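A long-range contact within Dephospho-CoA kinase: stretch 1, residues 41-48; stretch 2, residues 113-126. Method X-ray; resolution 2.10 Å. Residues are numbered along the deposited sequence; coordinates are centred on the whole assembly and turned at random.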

# COMPACT_ATOMS: atom_id res chain seq x y z
N ILE A 41 13.73 6.94 -8.24
CA ILE A 41 13.64 6.49 -6.86
C ILE A 41 13.31 5.00 -6.80
O ILE A 41 12.41 4.53 -7.51
CB ILE A 41 12.59 7.28 -6.06
CG1 ILE A 41 12.93 8.77 -6.07
CG2 ILE A 41 12.49 6.77 -4.63
CD1 ILE A 41 14.32 9.12 -5.53
N ASN A 42 14.03 4.27 -5.96
CA ASN A 42 13.75 2.87 -5.70
C ASN A 42 12.44 2.73 -4.93
O ASN A 42 12.31 3.26 -3.83
CB ASN A 42 14.89 2.22 -4.92
CG ASN A 42 16.14 1.97 -5.76
OD1 ASN A 42 16.97 1.14 -5.41
ND2 ASN A 42 16.28 2.69 -6.88
N VAL A 43 11.48 2.01 -5.50
CA VAL A 43 10.21 1.77 -4.84
C VAL A 43 10.09 0.30 -4.45
O VAL A 43 10.17 -0.58 -5.30
CB VAL A 43 9.02 2.16 -5.74
CG1 VAL A 43 7.70 1.96 -5.00
CG2 VAL A 43 9.16 3.60 -6.20
N ILE A 44 9.91 0.05 -3.16
CA ILE A 44 9.67 -1.29 -2.66
C ILE A 44 8.17 -1.49 -2.46
O ILE A 44 7.53 -0.76 -1.70
CB ILE A 44 10.42 -1.54 -1.33
CG1 ILE A 44 11.93 -1.35 -1.54
CG2 ILE A 44 10.14 -2.95 -0.83
CD1 ILE A 44 12.74 -1.35 -0.26
N TYR A 45 7.61 -2.47 -3.17
CA TYR A 45 6.18 -2.76 -3.12
C TYR A 45 5.88 -3.92 -2.18
O TYR A 45 6.06 -5.08 -2.54
CB TYR A 45 5.65 -3.08 -4.51
CG TYR A 45 5.81 -1.95 -5.50
CD1 TYR A 45 4.85 -0.95 -5.60
CD2 TYR A 45 6.91 -1.90 -6.35
CE1 TYR A 45 5.00 0.08 -6.52
CE2 TYR A 45 7.06 -0.87 -7.26
CZ TYR A 45 6.11 0.12 -7.34
OH TYR A 45 6.26 1.14 -8.25
N ALA A 46 5.42 -3.60 -0.97
CA ALA A 46 5.12 -4.63 0.02
C ALA A 46 4.02 -5.56 -0.46
O ALA A 46 3.98 -6.73 -0.09
CB ALA A 46 4.73 -4.00 1.34
N ASP A 47 3.13 -5.04 -1.30
CA ASP A 47 2.03 -5.83 -1.84
C ASP A 47 2.55 -6.86 -2.85
O ASP A 47 2.07 -7.99 -2.89
CB ASP A 47 0.99 -4.92 -2.50
CG ASP A 47 -0.21 -5.69 -3.04
OD1 ASP A 47 -0.43 -6.84 -2.62
OD2 ASP A 47 -0.93 -5.13 -3.89
N LYS A 48 3.52 -6.45 -3.66
CA LYS A 48 4.11 -7.35 -4.64
C LYS A 48 4.89 -8.46 -3.95
O LYS A 48 4.90 -9.61 -4.40
CB LYS A 48 5.04 -6.59 -5.58
CG LYS A 48 4.34 -5.64 -6.53
CD LYS A 48 5.33 -4.96 -7.46
CE LYS A 48 4.66 -3.94 -8.36
NZ LYS A 48 3.75 -4.57 -9.35
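Stretch 2 113-126: QLIVCTSPYCLIEI

Stretch 2 enters on the last turn of a helix, Gln113 to Ile115, leaves helical phi/psi at Val116, and passes through a loop into a strand that runs to Glu125. That strand lies beside the stretch 1 strand, which ends at Tyr45, the N-cap residue of the helix beginning at Ala46. The two strand axes approach to 4.6 Å, and their N-to-C directions differ by 20° (signed crossing angle -20°), so the pairing is parallel. Register follows from the CA-CA separations: Val43 to Leu123 4.6 Å, Ile44 to Ile124 4.7 Å and Tyr45 to Glu125 5.0 Å.

The hydrogen bonds alternate as a parallel ladder requires. Leu123 N donates to Asn42 O (2.9 Å, 175° at the hydrogen), Ile44 N to Leu123 O (2.7 Å, 163°), and Glu125 N to Ile44 O (2.8 Å, 148°). Ala46 N then donates to Glu125 O (3.1 Å), carrying the ladder into the first residue of the helix. Between these rungs, CA-H...O contacts join Val43 CA to Leu123 O (3.2 Å) and Ile124 CA to Ile44 O (3.4 Å). Just beyond, water 2 accepts from Asp47 N (3.0 Å) and donates weakly to Glu125 O (2.9 Å).

Asn42 ties the strand to the loop of stretch 2. Its backbone N donates to Ser119 OG (3.1 Å), and Ser119 OG in turn donates to Tyr121 O (2.6 Å), so one hydroxyl joins the start of the stretch 1 strand to the loop of stretch 2. The Asn42 side chain receives Thr118 N at OD1 (3.1 Å, 168°), while its ND2 makes a weak bond to Thr118 OG1 (3.4 Å, 142°).

Ile44, with 137 Å² covered, shares a sheet face with Cys122 and Ile124. With chi1 m and chi2 t, its CD1 reaches Cys122 SG (3.5 Å) and Leu114 CD2 (3.8 Å). Water 1 accepts from Tyr45 N (3.1 Å) and donates to Gln113 OE1 (3.3 Å), bridging strand and helix. Val43, Tyr45, Leu123 and Glu125 point to the other face, where Val43 CG2 lies 4.1 Å from Leu123 CD2. Glu125 OE2 approaches the Tyr45 ring at its edge, 3.2 Å from CD1, and has no polar partner in the model.

At the start of stretch 1, Ile41 CD1 lies 3.8 Å from the Tyr121 ring centroid, 27° off the normal, a CH-pi contact over the face; Ile41 CG2 packs 4.3 Å from Leu123 CB. In all, 836 Å² is buried, both sides summed.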

# COMPACT_ATOMS: atom_id res chain seq x y z
N GLN A 113 16.22 -5.43 -0.20
CA GLN A 113 16.12 -4.40 -1.22
C GLN A 113 16.68 -3.07 -0.72
O GLN A 113 17.19 -2.28 -1.52
CB GLN A 113 14.67 -4.23 -1.65
CG GLN A 113 14.10 -5.47 -2.31
CD GLN A 113 12.76 -5.22 -2.98
OE1 GLN A 113 12.50 -4.14 -3.51
NE2 GLN A 113 11.90 -6.23 -2.97
N LEU A 114 16.60 -2.83 0.58
CA LEU A 114 17.18 -1.62 1.16
C LEU A 114 18.70 -1.66 1.12
O LEU A 114 19.34 -0.63 0.90
CB LEU A 114 16.72 -1.43 2.61
CG LEU A 114 15.29 -0.94 2.83
CD1 LEU A 114 14.99 -0.89 4.32
CD2 LEU A 114 15.05 0.42 2.20
N ILE A 115 19.28 -2.84 1.35
CA ILE A 115 20.73 -2.98 1.36
C ILE A 115 21.31 -2.62 -0.00
O ILE A 115 22.42 -2.08 -0.09
CB ILE A 115 21.15 -4.42 1.75
CG1 ILE A 115 20.92 -4.63 3.25
CG2 ILE A 115 22.62 -4.67 1.44
CD1 ILE A 115 20.93 -6.09 3.67
N VAL A 116 20.56 -2.90 -1.06
CA VAL A 116 21.02 -2.63 -2.42
C VAL A 116 20.31 -1.42 -3.03
O VAL A 116 20.25 -1.28 -4.25
CB VAL A 116 20.83 -3.87 -3.32
CG1 VAL A 116 21.64 -5.05 -2.78
CG2 VAL A 116 19.36 -4.24 -3.44
N CYS A 117 19.78 -0.54 -2.19
CA CYS A 117 19.12 0.67 -2.67
C CYS A 117 20.13 1.61 -3.33
O CYS A 117 21.14 1.97 -2.72
CB CYS A 117 18.40 1.39 -1.52
SG CYS A 117 17.58 2.93 -2.01
N THR A 118 19.84 2.00 -4.56
CA THR A 118 20.76 2.82 -5.36
C THR A 118 20.33 4.29 -5.44
O THR A 118 21.02 5.10 -6.05
CB THR A 118 20.88 2.27 -6.79
OG1 THR A 118 19.57 2.10 -7.35
CG2 THR A 118 21.60 0.92 -6.79
N SER A 119 19.19 4.62 -4.83
CA SER A 119 18.66 5.98 -4.88
C SER A 119 18.93 6.73 -3.57
O SER A 119 19.24 6.10 -2.56
CB SER A 119 17.16 5.94 -5.19
OG SER A 119 16.45 5.16 -4.24
N PRO A 120 18.84 8.07 -3.60
CA PRO A 120 19.14 8.90 -2.43
C PRO A 120 18.19 8.66 -1.26
O PRO A 120 18.57 8.83 -0.10
CB PRO A 120 18.99 10.34 -2.96
CG PRO A 120 19.07 10.22 -4.43
CD PRO A 120 18.49 8.89 -4.77
N TYR A 121 16.95 8.29 -1.57
CA TYR A 121 16.01 7.84 -0.56
C TYR A 121 15.15 6.75 -1.20
O TYR A 121 15.16 6.59 -2.42
CB TYR A 121 15.15 8.99 -0.03
CG TYR A 121 14.20 9.57 -1.05
CD1 TYR A 121 14.58 10.62 -1.87
CD2 TYR A 121 12.91 9.06 -1.19
CE1 TYR A 121 13.72 11.15 -2.80
CE2 TYR A 121 12.04 9.58 -2.12
CZ TYR A 121 12.45 10.62 -2.92
OH TYR A 121 11.59 11.15 -3.85
N CYS A 122 14.43 6.01 -0.37
CA CYS A 122 13.64 4.87 -0.82
C CYS A 122 12.17 5.06 -0.49
O CYS A 122 11.82 5.62 0.54
CB CYS A 122 14.17 3.57 -0.18
SG CYS A 122 13.38 2.05 -0.77
N LEU A 123 11.32 4.58 -1.39
CA LEU A 123 9.88 4.61 -1.19
C LEU A 123 9.37 3.20 -0.93
O LEU A 123 9.63 2.29 -1.71
CB LEU A 123 9.19 5.22 -2.40
CG LEU A 123 7.75 5.69 -2.21
CD1 LEU A 123 7.71 6.97 -1.39
CD2 LEU A 123 7.10 5.90 -3.56
N ILE A 124 8.66 3.02 0.18
CA ILE A 124 8.08 1.73 0.54
C ILE A 124 6.55 1.82 0.53
O ILE A 124 5.96 2.45 1.40
CB ILE A 124 8.55 1.26 1.93
CG1 ILE A 124 10.08 1.35 2.05
CG2 ILE A 124 8.08 -0.17 2.19
CD1 ILE A 124 10.62 1.03 3.43
N GLU A 125 5.93 1.19 -0.46
CA GLU A 125 4.48 1.15 -0.54
C GLU A 125 3.93 0.14 0.48
O GLU A 125 4.26 -1.04 0.42
CB GLU A 125 4.01 0.78 -1.94
CG GLU A 125 2.51 0.92 -2.15
CD GLU A 125 2.06 0.45 -3.52
OE1 GLU A 125 1.19 -0.44 -3.58
OE2 GLU A 125 2.57 0.98 -4.53
N ILE A 126 3.10 0.64 1.39
CA ILE A 126 2.61 -0.15 2.52
C ILE A 126 1.10 0.05 2.66
O ILE A 126 0.53 0.95 2.03
CB ILE A 126 3.34 0.26 3.82
CG1 ILE A 126 3.14 1.75 4.11
CG2 ILE A 126 4.82 -0.07 3.70
CD1 ILE A 126 3.91 2.26 5.31
O HOH W 1 9.44 -4.52 -4.59
O HOH W 2 2.58 -2.10 -1.74